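Chitin oligosaccahride binding protein NagB1 (PDB 7EHP) binds short chitin oligosaccharides, N,N'-diacetylchitobiose and N,N',N''-triacetylchitotriose, as an extracellular solute-binding protein, probably delivering them to a membrane transporter. Local coordinates at residues F160-W166 with S220-Y225; T364-M369 with V382-M386; E55-G59 with G80-E84; L94-P99 with P324-L328; V122-K126 with V337-M341. The contacts are given in a common frame with arbitrary orientation. Residues are numbered along the deposited sequence.

In the fold
Contact 1 lies next to the sugar pocket, and its Trp-166 belongs to that pocket. It is partly buried and bound by four direct hydrogen bonds, a water and an aromatic pair. It touches contact 2 through packing of Trp-166 and Gly-165 on Glu-366. Contact 2 is buried and apolar, a pair of helices near the C-terminus. Contact 5 is also buried, but adds a salt bridge to its apolar part. Contacts 3 and 4 are partly buried and use long basic side chains on backbone carbonyls. Contacts 4 and 5 cross along the chain: strand 109-125 follows the first segment of contact 4, and helix 336-344 follows its second. Contacts 1 and 4 lie on opposite sides of the chain's centre.

Contact 1: F160-W166 with S220-Y225. With NAG (2-acetamido-2-deoxy-beta-D-glucopyranose), chain C.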
# COMPACT_ATOMS: atom_id res chain seq x y z
N PHE A 160 13.47 4.25 7.78
CA PHE A 160 13.42 3.05 6.94
C PHE A 160 13.56 1.80 7.81
O PHE A 160 14.49 1.69 8.61
CB PHE A 160 14.52 3.13 5.85
CG PHE A 160 14.56 1.94 4.93
CD1 PHE A 160 13.48 1.64 4.11
CD2 PHE A 160 15.69 1.15 4.83
CE1 PHE A 160 13.51 0.55 3.24
CE2 PHE A 160 15.74 0.06 3.97
CZ PHE A 160 14.64 -0.24 3.17
N ALA A 161 12.64 0.86 7.65
CA ALA A 161 12.68 -0.39 8.39
C ALA A 161 12.36 -1.52 7.43
O ALA A 161 11.38 -1.43 6.70
CB ALA A 161 11.68 -0.35 9.55
N SER A 162 13.19 -2.57 7.40
CA SER A 162 13.08 -3.60 6.37
C SER A 162 13.01 -5.03 6.91
O SER A 162 13.14 -5.97 6.12
CB SER A 162 14.24 -3.50 5.38
OG SER A 162 15.47 -3.70 6.06
N SER A 163 12.76 -5.23 8.20
CA SER A 163 12.47 -6.58 8.68
C SER A 163 11.23 -7.16 8.00
O SER A 163 11.20 -8.36 7.66
CB SER A 163 12.29 -6.56 10.20
OG SER A 163 12.17 -7.88 10.69
N ASP A 164 10.20 -6.35 7.78
CA ASP A 164 9.09 -6.75 6.93
C ASP A 164 9.46 -6.46 5.48
O ASP A 164 9.65 -5.30 5.10
CB ASP A 164 7.80 -6.04 7.34
CG ASP A 164 7.51 -6.18 8.83
OD1 ASP A 164 7.67 -7.31 9.36
OD2 ASP A 164 7.13 -5.19 9.48
N GLY A 165 9.57 -7.51 4.67
CA GLY A 165 10.23 -7.34 3.38
C GLY A 165 9.51 -6.41 2.44
O GLY A 165 10.15 -5.70 1.65
N TRP A 166 8.18 -6.38 2.49
CA TRP A 166 7.41 -5.57 1.55
C TRP A 166 7.73 -4.09 1.70
O TRP A 166 7.58 -3.32 0.74
CB TRP A 166 5.90 -5.83 1.73
CG TRP A 166 5.35 -5.25 2.99
CD1 TRP A 166 5.29 -5.86 4.23
CD2 TRP A 166 4.80 -3.95 3.15
NE1 TRP A 166 4.73 -5.00 5.15
CE2 TRP A 166 4.42 -3.82 4.51
CE3 TRP A 166 4.56 -2.88 2.28
CZ2 TRP A 166 3.82 -2.65 5.01
CZ3 TRP A 166 3.97 -1.72 2.78
CH2 TRP A 166 3.62 -1.62 4.13
N SER A 220 18.52 -1.28 9.16
CA SER A 220 17.06 -1.36 9.00
C SER A 220 16.53 -2.79 9.02
O SER A 220 15.34 -2.98 9.28
CB SER A 220 16.64 -0.67 7.71
OG SER A 220 17.01 -1.43 6.56
N LEU A 221 17.39 -3.78 8.72
CA LEU A 221 16.97 -5.17 8.70
C LEU A 221 16.45 -5.63 10.05
O LEU A 221 15.68 -6.60 10.11
CB LEU A 221 18.13 -6.07 8.28
CG LEU A 221 18.52 -6.10 6.80
CD1 LEU A 221 19.80 -6.90 6.60
CD2 LEU A 221 17.39 -6.66 5.97
N GLY A 222 16.83 -4.98 11.14
CA GLY A 222 16.31 -5.41 12.42
C GLY A 222 14.99 -4.82 12.84
O GLY A 222 14.46 -5.22 13.88
N GLN A 223 14.41 -3.89 12.08
CA GLN A 223 13.28 -3.10 12.54
C GLN A 223 12.01 -3.45 11.77
O GLN A 223 12.01 -3.45 10.53
CB GLN A 223 13.58 -1.61 12.42
CG GLN A 223 14.68 -1.16 13.34
CD GLN A 223 15.47 -0.03 12.74
OE1 GLN A 223 14.90 0.90 12.15
NE2 GLN A 223 16.80 -0.12 12.83
N LYS A 224 10.93 -3.70 12.51
CA LYS A 224 9.60 -3.89 11.94
C LYS A 224 9.09 -2.59 11.32
O LYS A 224 9.53 -1.50 11.67
CB LYS A 224 8.62 -4.37 13.03
CG LYS A 224 8.54 -3.45 14.29
CD LYS A 224 7.71 -4.07 15.46
CE LYS A 224 8.08 -3.49 16.86
NZ LYS A 224 9.22 -4.19 17.55
N TYR A 225 8.13 -2.74 10.41
CA TYR A 225 7.55 -1.61 9.67
C TYR A 225 7.27 -0.38 10.54
O TYR A 225 7.69 0.73 10.20
CB TYR A 225 6.27 -2.08 8.99
CG TYR A 225 5.49 -1.00 8.24
CD1 TYR A 225 6.14 -0.05 7.46
CD2 TYR A 225 4.10 -0.97 8.30
CE1 TYR A 225 5.42 0.92 6.75
CE2 TYR A 225 3.36 -0.01 7.60
CZ TYR A 225 4.02 0.93 6.83
OH TYR A 225 3.27 1.87 6.15
C1 NAG C . 0.12 -2.24 1.47
C2 NAG C . 0.68 -3.59 1.03
C3 NAG C . 1.60 -3.41 -0.16
C4 NAG C . 0.87 -2.68 -1.28
C5 NAG C . 0.30 -1.36 -0.76
C6 NAG C . -0.53 -0.62 -1.79
C7 NAG C . 0.99 -5.53 2.51
C8 NAG C . 1.79 -6.11 3.62
N2 NAG C . 1.35 -4.29 2.11
O3 NAG C . 2.03 -4.68 -0.62
O4 NAG C . 1.76 -2.39 -2.35
O5 NAG C . -0.55 -1.60 0.37
O6 NAG C . -1.54 -1.45 -2.35
O7 NAG C . 0.06 -6.15 1.98
O HOH W 1 9.88 -3.23 8.18
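Four direct hydrogen bonds join 160-166 to 220-225. Tyr-225 N donates to Asp-164 OD2 at 2.8 Å. The other carboxylate oxygen of Asp-164 forms a salt bridge with Lys-45. Ser-162 is held twice by Ser-220: its N donates to Ser-220 O at 2.9 Å, and its OG lies 2.8 Å from Ser-220 OG in a hydroxyl-hydroxyl hydrogen bond. Ser-163 N donates to Gln-223 O at 3.0 Å. Water 1 fills the gap between the loops. It accepts from Asp-164 N at 3.2 Å and donates to Gln-223 O at 3.2 Å. The small side chain of Ala-161 allows close packing, with its CB 3.2 Å from Lys-224 O. At the pocket end the edge of Trp-166 meets the face of Tyr-225 in a T-shaped stack, ring centroids 4.8 Å apart and planes at 64°. One face of the indole covers the acetamido methyl of a NAG, with Trp-166 NE1 3.5 Å from NAG C8. The stack therefore backs a sugar-binding tryptophan. Tyr-225 OH reaches Asp-242 and Trp-245. Helix 359-373 closes another side, where Ile-373 touches Phe-160, Ser-162 and Ser-220.

Contact 2: T364-M369 with V382-M386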
# COMPACT_ATOMS: atom_id res chain seq x y z
N THR A 364 10.15 -13.25 -3.92
CA THR A 364 11.57 -13.29 -4.27
C THR A 364 12.19 -11.90 -4.22
O THR A 364 13.32 -11.73 -3.75
CB THR A 364 11.70 -13.92 -5.65
OG1 THR A 364 11.09 -15.21 -5.61
CG2 THR A 364 13.17 -13.99 -6.11
N LEU A 365 11.46 -10.88 -4.68
CA LEU A 365 11.99 -9.52 -4.60
C LEU A 365 12.21 -9.12 -3.15
O LEU A 365 13.24 -8.52 -2.82
CB LEU A 365 11.04 -8.53 -5.29
CG LEU A 365 11.57 -7.10 -5.31
CD1 LEU A 365 12.92 -7.07 -6.06
CD2 LEU A 365 10.56 -6.15 -5.95
N GLU A 366 11.26 -9.45 -2.26
CA GLU A 366 11.43 -9.18 -0.83
C GLU A 366 12.71 -9.81 -0.30
O GLU A 366 13.55 -9.13 0.31
CB GLU A 366 10.22 -9.72 -0.05
CG GLU A 366 9.03 -8.81 -0.09
CD GLU A 366 7.74 -9.51 0.31
OE1 GLU A 366 6.69 -8.85 0.28
OE2 GLU A 366 7.77 -10.71 0.64
N MET A 367 12.88 -11.10 -0.53
CA MET A 367 14.05 -11.78 0.02
C MET A 367 15.34 -11.26 -0.61
O MET A 367 16.34 -11.08 0.08
CB MET A 367 13.92 -13.28 -0.18
CG MET A 367 12.56 -13.84 0.25
SD MET A 367 12.41 -15.64 0.12
CE MET A 367 12.01 -15.86 -1.63
N CYS A 368 15.32 -11.00 -1.92
CA CYS A 368 16.50 -10.46 -2.59
C CYS A 368 16.87 -9.08 -2.06
O CYS A 368 18.06 -8.79 -1.88
CB CYS A 368 16.26 -10.39 -4.10
SG CYS A 368 16.49 -11.98 -4.89
N MET A 369 15.89 -8.23 -1.78
CA MET A 369 16.21 -6.90 -1.28
C MET A 369 16.75 -6.93 0.14
O MET A 369 17.62 -6.11 0.49
CB MET A 369 15.00 -5.98 -1.37
CG MET A 369 14.58 -5.66 -2.80
SD MET A 369 15.93 -5.02 -3.84
CE MET A 369 16.14 -3.39 -3.16
N VAL A 382 20.76 -9.77 -7.71
CA VAL A 382 19.33 -9.57 -7.49
C VAL A 382 18.55 -9.73 -8.80
O VAL A 382 17.63 -10.55 -8.90
CB VAL A 382 19.07 -8.21 -6.84
CG1 VAL A 382 17.57 -7.86 -6.91
CG2 VAL A 382 19.55 -8.23 -5.39
N LEU A 383 18.94 -8.96 -9.83
CA LEU A 383 18.18 -8.94 -11.07
C LEU A 383 18.27 -10.28 -11.81
O LEU A 383 17.28 -10.75 -12.38
CB LEU A 383 18.65 -7.78 -11.94
CG LEU A 383 18.48 -6.46 -11.19
CD1 LEU A 383 19.00 -5.33 -11.98
CD2 LEU A 383 17.00 -6.20 -10.88
N ASP A 384 19.45 -10.91 -11.80
CA ASP A 384 19.58 -12.26 -12.35
C ASP A 384 18.54 -13.20 -11.74
O ASP A 384 17.87 -13.96 -12.45
CB ASP A 384 20.98 -12.79 -12.07
CG ASP A 384 22.03 -12.26 -13.02
OD1 ASP A 384 21.67 -11.59 -14.01
OD2 ASP A 384 23.22 -12.51 -12.75
N LYS A 385 18.42 -13.18 -10.41
CA LYS A 385 17.48 -14.05 -9.73
C LYS A 385 16.03 -13.63 -9.99
O LYS A 385 15.16 -14.47 -10.22
CB LYS A 385 17.80 -14.07 -8.24
CG LYS A 385 16.82 -14.84 -7.39
CD LYS A 385 16.88 -16.33 -7.69
CE LYS A 385 16.11 -17.12 -6.62
NZ LYS A 385 15.85 -18.53 -7.00
N MET A 386 15.77 -12.31 -9.96
CA MET A 386 14.42 -11.83 -10.28
C MET A 386 13.99 -12.29 -11.65
O MET A 386 12.84 -12.71 -11.84
CB MET A 386 14.36 -10.31 -10.19
CG MET A 386 14.45 -9.79 -8.76
SD MET A 386 13.14 -10.55 -7.78
CE MET A 386 11.70 -10.04 -8.72
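Thr-364 opens the contact. Its CG2 packs 3.8 Å from Met-386 SD and 4.0 Å from Lys-385 CG, while its OG1 bonds back to Lys-360 O within the helix. Leu-365 comes next, with CB 3.8 Å from Met-386 CE. The bent m, m, m conformer of Met-386 brings Met-386 SD to 3.5 Å from Leu-365 N. One turn on, Cys-368 points at the partner helix. Its CB lies 4.0 Å from Val-382 CG1, and its SG 3.8 Å from the aliphatic CG of Lys-385. Met-369 adds a looser touch, SD to Val-382 CG1 at 4.5 Å. The segments run nearly antiparallel, at 162°, with axes 10.1 Å apart. This is apolar helix-helix packing in a C-terminal helical hairpin. Met-377, in the connection between the helices, covers Cys-368 and Val-382. Helix 165-180 meets Leu-365 and Met-369 through Asn-169, and helix 198-213 packs on Met-369 and Leu-383 through Phe-204.

Contact 3: E55-G59 with G80-E84; sequences EMAAG and GRLLE
A Schellman motif ends helix 44-58, and an arginine from the loop after helix 71-78 binds its last carbonyls. Residues 55-58 are helical. Gly-59 is the C-prime residue, with phi/psi 83/18. Gly-59 N bonds weakly to Met-56 O at 3.2 Å, and Asn-60 N bonds to Glu-55 O. Gly-80, at 74/24, ends helix 71-78 in a second Schellman motif. Arg-81 follows at -94/-14, then Leu-82 to Glu-84 are extended. The closest CA pair is Met-56 and Arg-81, 6.9 Å apart. Arg-81 points toward the helix end with chi1 m, chi2 m, chi3 t and chi4 -157°. Arg-81 NE donates to Met-56 O at 2.8 Å. Arg-81 NH2 makes weak bonds to Met-56 O and Ala-57 O, each 3.2 Å. Gly-59 CA lies over one face of the guanidinium, 3.6 Å from Arg-81 CZ. Met-56 (m, m, t) sets SD 3.5 Å from Arg-81 CB and CE 3.8 Å from Leu-82 CD2. Phe-65 and Tyr-76 cover both Met-56 and Leu-82. The chemistry is that of a helix C-terminus: end carbonyls accept bonds from a cation that suits the negative end of the dipole, and Met-56 O also keeps its weak turn bond.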
# COMPACT_ATOMS: atom_id res chain seq x y z
N GLU A 55 -6.00 -20.42 3.25
CA GLU A 55 -7.44 -20.62 3.38
C GLU A 55 -8.12 -20.66 2.02
O GLU A 55 -9.06 -21.44 1.81
CB GLU A 55 -8.05 -19.52 4.25
CG GLU A 55 -7.45 -19.50 5.65
CD GLU A 55 -7.75 -18.22 6.41
OE1 GLU A 55 -7.91 -18.31 7.64
OE2 GLU A 55 -7.80 -17.13 5.79
N MET A 56 -7.67 -19.84 1.08
CA MET A 56 -8.26 -19.88 -0.26
C MET A 56 -8.00 -21.22 -0.93
O MET A 56 -8.89 -21.77 -1.59
CB MET A 56 -7.71 -18.73 -1.11
CG MET A 56 -8.31 -17.37 -0.77
SD MET A 56 -10.09 -17.28 -1.08
CE MET A 56 -10.43 -15.59 -0.57
N ALA A 57 -6.79 -21.76 -0.78
CA ALA A 57 -6.49 -23.02 -1.44
C ALA A 57 -7.32 -24.16 -0.88
O ALA A 57 -7.76 -25.05 -1.62
CB ALA A 57 -5.00 -23.34 -1.31
N ALA A 58 -7.53 -24.17 0.44
CA ALA A 58 -8.34 -25.19 1.10
C ALA A 58 -9.83 -24.95 0.94
O ALA A 58 -10.62 -25.86 1.24
CB ALA A 58 -7.98 -25.24 2.59
N GLY A 59 -10.23 -23.77 0.48
CA GLY A 59 -11.62 -23.45 0.27
C GLY A 59 -12.39 -23.00 1.49
O GLY A 59 -13.63 -23.04 1.47
N GLY A 80 -12.74 -19.69 -8.20
CA GLY A 80 -14.14 -19.73 -7.79
C GLY A 80 -14.42 -19.37 -6.35
O GLY A 80 -15.45 -19.76 -5.81
N ARG A 81 -13.52 -18.61 -5.71
CA ARG A 81 -13.61 -18.38 -4.27
C ARG A 81 -14.35 -17.11 -3.89
O ARG A 81 -14.70 -16.94 -2.72
CB ARG A 81 -12.21 -18.33 -3.65
CG ARG A 81 -11.37 -19.56 -3.92
CD ARG A 81 -12.05 -20.83 -3.44
NE ARG A 81 -11.08 -21.90 -3.28
CZ ARG A 81 -11.37 -23.20 -3.31
NH1 ARG A 81 -12.62 -23.60 -3.50
NH2 ARG A 81 -10.40 -24.09 -3.16
N LEU A 82 -14.57 -16.20 -4.83
CA LEU A 82 -14.99 -14.84 -4.50
C LEU A 82 -16.41 -14.61 -4.99
O LEU A 82 -16.71 -14.88 -6.16
CB LEU A 82 -14.08 -13.79 -5.13
CG LEU A 82 -12.60 -13.72 -4.76
CD1 LEU A 82 -12.03 -12.43 -5.34
CD2 LEU A 82 -12.32 -13.80 -3.27
N LEU A 83 -17.24 -14.06 -4.12
CA LEU A 83 -18.59 -13.66 -4.49
C LEU A 83 -18.55 -12.53 -5.50
O LEU A 83 -17.85 -11.53 -5.31
CB LEU A 83 -19.34 -13.22 -3.24
CG LEU A 83 -20.83 -12.94 -3.37
CD1 LEU A 83 -21.57 -14.23 -3.77
CD2 LEU A 83 -21.29 -12.38 -2.03
N GLU A 84 -19.31 -12.68 -6.59
CA GLU A 84 -19.45 -11.61 -7.57
C GLU A 84 -20.43 -10.56 -7.05
O GLU A 84 -21.49 -10.90 -6.54
CB GLU A 84 -19.91 -12.16 -8.91
CG GLU A 84 -19.45 -11.37 -10.12
CD GLU A 84 -20.31 -10.15 -10.36
OE1 GLU A 84 -21.50 -10.19 -9.99
OE2 GLU A 84 -19.81 -9.15 -10.93

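Contact 4: L94-P99 with P324-L328; sequences LKDKFP and PAMKL
Met-326 and two lysines join these loops. Residues 95-97 form a 3-10 turn, with Lys-97 N bonded to Leu-94 O at 2.8 Å. Backbone phi/psi are -100/108 at Phe-98, -89/-15 at Ala-325, -109/168 at Met-326 and -75/129 at Lys-327. The nearest CA pairs are Phe-98 with Met-326, 4.7 Å, and Lys-97 with Lys-327, 5.4 Å. Met-326 (m, t, p) carries CE over the face of the Phe-98 ring (chi1 m, chi2 -83°), 3.7 Å from Phe-98 CZ. This is a CH-pi contact, and the sulfur makes an oblique Met-aromatic one. Met-326 CE also lies 4.0 Å from Leu-94 CD2. Lys-327 N donates to Lys-97 O at 2.9 Å. The lysines reach across both ways: Lys-97 NZ (t, t, -91°, m) bonds Lys-327 O at 3.2 Å, and Lys-327 NZ (m, -142°, t, p) bonds Asp-96 O weakly at 3.1 Å. Pro-99 CD packs 3.3 Å from Ala-325 O. The contact joins the loop after helix 86-92 to that after strand 323-324, in a periplasmic-binding-protein-type fold.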
# COMPACT_ATOMS: atom_id res chain seq x y z
N LEU A 94 -24.59 1.68 -5.69
CA LEU A 94 -23.25 2.10 -5.34
C LEU A 94 -22.27 2.06 -6.50
O LEU A 94 -21.24 2.75 -6.44
CB LEU A 94 -22.70 1.23 -4.20
CG LEU A 94 -23.28 1.56 -2.82
CD1 LEU A 94 -22.72 0.63 -1.74
CD2 LEU A 94 -23.02 3.03 -2.49
N LYS A 95 -22.57 1.29 -7.55
CA LYS A 95 -21.54 0.90 -8.51
C LYS A 95 -20.82 2.11 -9.08
O LYS A 95 -19.59 2.14 -9.17
CB LYS A 95 -22.16 0.09 -9.65
CG LYS A 95 -21.18 -0.23 -10.74
CD LYS A 95 -21.76 -1.21 -11.74
CE LYS A 95 -21.04 -1.08 -13.08
NZ LYS A 95 -21.31 -2.25 -13.96
N ASP A 96 -21.57 3.13 -9.44
CA ASP A 96 -21.01 4.31 -10.07
C ASP A 96 -20.65 5.41 -9.07
O ASP A 96 -20.38 6.53 -9.46
CB ASP A 96 -21.96 4.76 -11.19
CG ASP A 96 -23.37 5.02 -10.70
OD1 ASP A 96 -23.61 4.86 -9.47
OD2 ASP A 96 -24.26 5.31 -11.54
N LYS A 97 -20.57 5.07 -7.79
CA LYS A 97 -19.93 5.94 -6.82
C LYS A 97 -18.48 5.50 -6.55
O LYS A 97 -17.77 6.13 -5.77
CB LYS A 97 -20.78 6.01 -5.53
CG LYS A 97 -20.29 6.90 -4.36
CD LYS A 97 -21.33 7.00 -3.21
CE LYS A 97 -22.32 8.18 -3.33
NZ LYS A 97 -21.70 9.50 -2.96
N PHE A 98 -18.01 4.44 -7.25
CA PHE A 98 -16.61 4.01 -7.26
C PHE A 98 -15.93 4.50 -8.53
O PHE A 98 -16.19 3.94 -9.61
CB PHE A 98 -16.51 2.49 -7.18
CG PHE A 98 -16.82 1.91 -5.84
CD1 PHE A 98 -15.86 1.85 -4.85
CD2 PHE A 98 -18.07 1.36 -5.59
CE1 PHE A 98 -16.15 1.29 -3.63
CE2 PHE A 98 -18.35 0.79 -4.36
CZ PHE A 98 -17.40 0.76 -3.38
N PRO A 99 -15.04 5.48 -8.48
CA PRO A 99 -14.36 5.90 -9.72
C PRO A 99 -13.52 4.80 -10.37
O PRO A 99 -13.25 4.88 -11.58
CB PRO A 99 -13.52 7.10 -9.26
CG PRO A 99 -13.46 7.00 -7.76
CD PRO A 99 -14.77 6.40 -7.36
N PRO A 324 -10.27 8.72 0.28
CA PRO A 324 -11.47 7.96 -0.07
C PRO A 324 -11.29 7.19 -1.36
O PRO A 324 -10.66 7.66 -2.31
CB PRO A 324 -12.54 9.05 -0.23
CG PRO A 324 -11.76 10.26 -0.63
CD PRO A 324 -10.52 10.17 0.23
N ALA A 325 -11.88 6.00 -1.40
CA ALA A 325 -11.99 5.26 -2.64
C ALA A 325 -13.26 5.60 -3.43
O ALA A 325 -13.32 5.28 -4.62
CB ALA A 325 -11.94 3.75 -2.38
N MET A 326 -14.25 6.25 -2.81
CA MET A 326 -15.50 6.60 -3.49
C MET A 326 -15.61 8.10 -3.74
O MET A 326 -14.83 8.91 -3.23
CB MET A 326 -16.72 6.09 -2.69
CG MET A 326 -16.55 4.71 -2.04
SD MET A 326 -17.83 4.21 -0.87
CE MET A 326 -19.15 3.73 -1.95
N LYS A 327 -16.59 8.46 -4.57
CA LYS A 327 -16.86 9.87 -4.84
C LYS A 327 -17.58 10.50 -3.65
O LYS A 327 -18.57 9.97 -3.16
CB LYS A 327 -17.72 10.01 -6.11
CG LYS A 327 -17.16 9.31 -7.34
CD LYS A 327 -17.39 10.13 -8.62
CE LYS A 327 -16.97 9.39 -9.90
NZ LYS A 327 -17.93 8.30 -10.30
N LEU A 328 -17.06 11.65 -3.19
CA LEU A 328 -17.56 12.33 -2.00
C LEU A 328 -18.22 13.67 -2.35
O LEU A 328 -17.88 14.29 -3.36
CB LEU A 328 -16.44 12.58 -0.99
CG LEU A 328 -16.21 11.51 0.08
CD1 LEU A 328 -15.95 10.16 -0.55
CD2 LEU A 328 -15.03 11.90 0.93

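Contact 5: V122-K126 with V337-M341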
# COMPACT_ATOMS: atom_id res chain seq x y z
N VAL A 122 6.99 10.60 -0.37
CA VAL A 122 7.92 10.99 0.68
C VAL A 122 7.20 11.89 1.65
O VAL A 122 6.79 13.01 1.30
CB VAL A 122 9.16 11.68 0.09
CG1 VAL A 122 10.18 11.97 1.18
CG2 VAL A 122 9.75 10.82 -1.03
N PHE A 123 7.01 11.40 2.88
CA PHE A 123 6.69 12.27 4.00
C PHE A 123 7.93 13.06 4.40
O PHE A 123 9.05 12.53 4.37
CB PHE A 123 6.18 11.45 5.18
CG PHE A 123 4.82 10.81 4.95
CD1 PHE A 123 4.71 9.65 4.19
CD2 PHE A 123 3.67 11.36 5.50
CE1 PHE A 123 3.49 9.06 3.97
CE2 PHE A 123 2.43 10.76 5.28
CZ PHE A 123 2.35 9.60 4.51
N TYR A 124 7.75 14.31 4.80
CA TYR A 124 8.93 15.04 5.25
C TYR A 124 8.58 15.97 6.41
O TYR A 124 7.41 16.30 6.65
CB TYR A 124 9.59 15.80 4.09
CG TYR A 124 8.87 17.06 3.65
CD1 TYR A 124 7.63 16.99 2.97
CD2 TYR A 124 9.43 18.31 3.88
CE1 TYR A 124 6.99 18.15 2.56
CE2 TYR A 124 8.80 19.47 3.48
CZ TYR A 124 7.58 19.39 2.82
OH TYR A 124 6.97 20.55 2.42
N ASN A 125 9.61 16.36 7.14
CA ASN A 125 9.47 17.24 8.29
C ASN A 125 9.83 18.66 7.84
O ASN A 125 11.00 18.97 7.57
CB ASN A 125 10.36 16.76 9.43
CG ASN A 125 10.24 17.61 10.68
OD1 ASN A 125 9.99 18.81 10.59
ND2 ASN A 125 10.41 16.98 11.85
N LYS A 126 8.81 19.53 7.78
CA LYS A 126 9.00 20.91 7.33
C LYS A 126 9.95 21.67 8.25
O LYS A 126 10.66 22.57 7.79
CB LYS A 126 7.65 21.62 7.27
CG LYS A 126 6.73 21.23 6.10
CD LYS A 126 5.28 21.63 6.43
CE LYS A 126 4.49 22.01 5.20
NZ LYS A 126 4.63 21.01 4.12
N VAL A 337 -1.02 17.86 5.27
CA VAL A 337 -0.41 16.70 4.64
C VAL A 337 -1.41 16.01 3.73
O VAL A 337 -1.04 15.41 2.72
CB VAL A 337 0.15 15.71 5.68
CG1 VAL A 337 -0.98 14.90 6.32
CG2 VAL A 337 1.17 14.78 5.04
N ILE A 338 -2.70 16.12 4.06
CA ILE A 338 -3.73 15.51 3.24
C ILE A 338 -3.95 16.30 1.96
O ILE A 338 -4.11 15.71 0.89
CB ILE A 338 -5.04 15.34 4.04
CG1 ILE A 338 -4.81 14.51 5.31
CG2 ILE A 338 -6.11 14.68 3.17
CD1 ILE A 338 -4.23 13.13 5.07
N ARG A 339 -3.99 17.64 2.05
CA ARG A 339 -4.04 18.43 0.82
C ARG A 339 -2.84 18.09 -0.05
O ARG A 339 -2.97 17.86 -1.26
CB ARG A 339 -4.01 19.95 1.07
CG ARG A 339 -5.27 20.76 1.43
CD ARG A 339 -6.17 20.94 0.18
NE ARG A 339 -6.99 22.16 0.13
CZ ARG A 339 -8.18 22.30 0.69
NH1 ARG A 339 -8.86 23.45 0.58
NH2 ARG A 339 -8.64 21.34 1.48
N GLU A 340 -1.66 18.06 0.57
CA GLU A 340 -0.42 17.82 -0.16
C GLU A 340 -0.44 16.45 -0.83
O GLU A 340 0.11 16.29 -1.93
CB GLU A 340 0.77 17.97 0.78
CG GLU A 340 1.02 19.42 1.18
CD GLU A 340 2.20 19.60 2.13
OE1 GLU A 340 3.07 18.71 2.20
OE2 GLU A 340 2.26 20.65 2.81
N MET A 341 -1.09 15.45 -0.22
CA MET A 341 -1.23 14.15 -0.87
C MET A 341 -2.23 14.18 -2.01
O MET A 341 -2.00 13.55 -3.05
CB MET A 341 -1.66 13.11 0.15
CG MET A 341 -0.57 12.64 1.05
SD MET A 341 -1.33 11.66 2.36
CE MET A 341 0.10 10.83 2.86
O HOH W 2 5.26 20.49 0.66
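This strand-to-helix contact joins the end of strand 109-125 and the first residue of helix 126-132 to helix 336-344 by a salt bridge and an apolar patch. In the salt bridge Lys-126 NZ donates to Glu-340 OE2 at 2.7 Å. Lys-126 NZ also donates to Tyr-124 OH at 2.9 Å, forming one polar cluster. Water 2 lies 2.5 Å from Tyr-124 OH and donates weakly to Glu-340 OE1 at 3.2 Å. Glu-340 OE1 also accepts from Phe-264 N, tying the helix to strand 262-265. On the apolar side Phe-123 leaves the strand sideways, but its ring end comes close to the helix, Phe-123 CE2 4.2 Å from Val-337 CG2. The axes are 11.0 Å apart at 144°, and the closest CA atoms, Phe-123 and Val-337, are 8.4 Å apart, so long side chains span the gap. Strand 262-265 lies beside the contact: Phe-264 touches Val-337 and Met-341 and meets Phe-123 edge-to-face. Backbone bonds tie 122-125 to both this strand and strand 237-243.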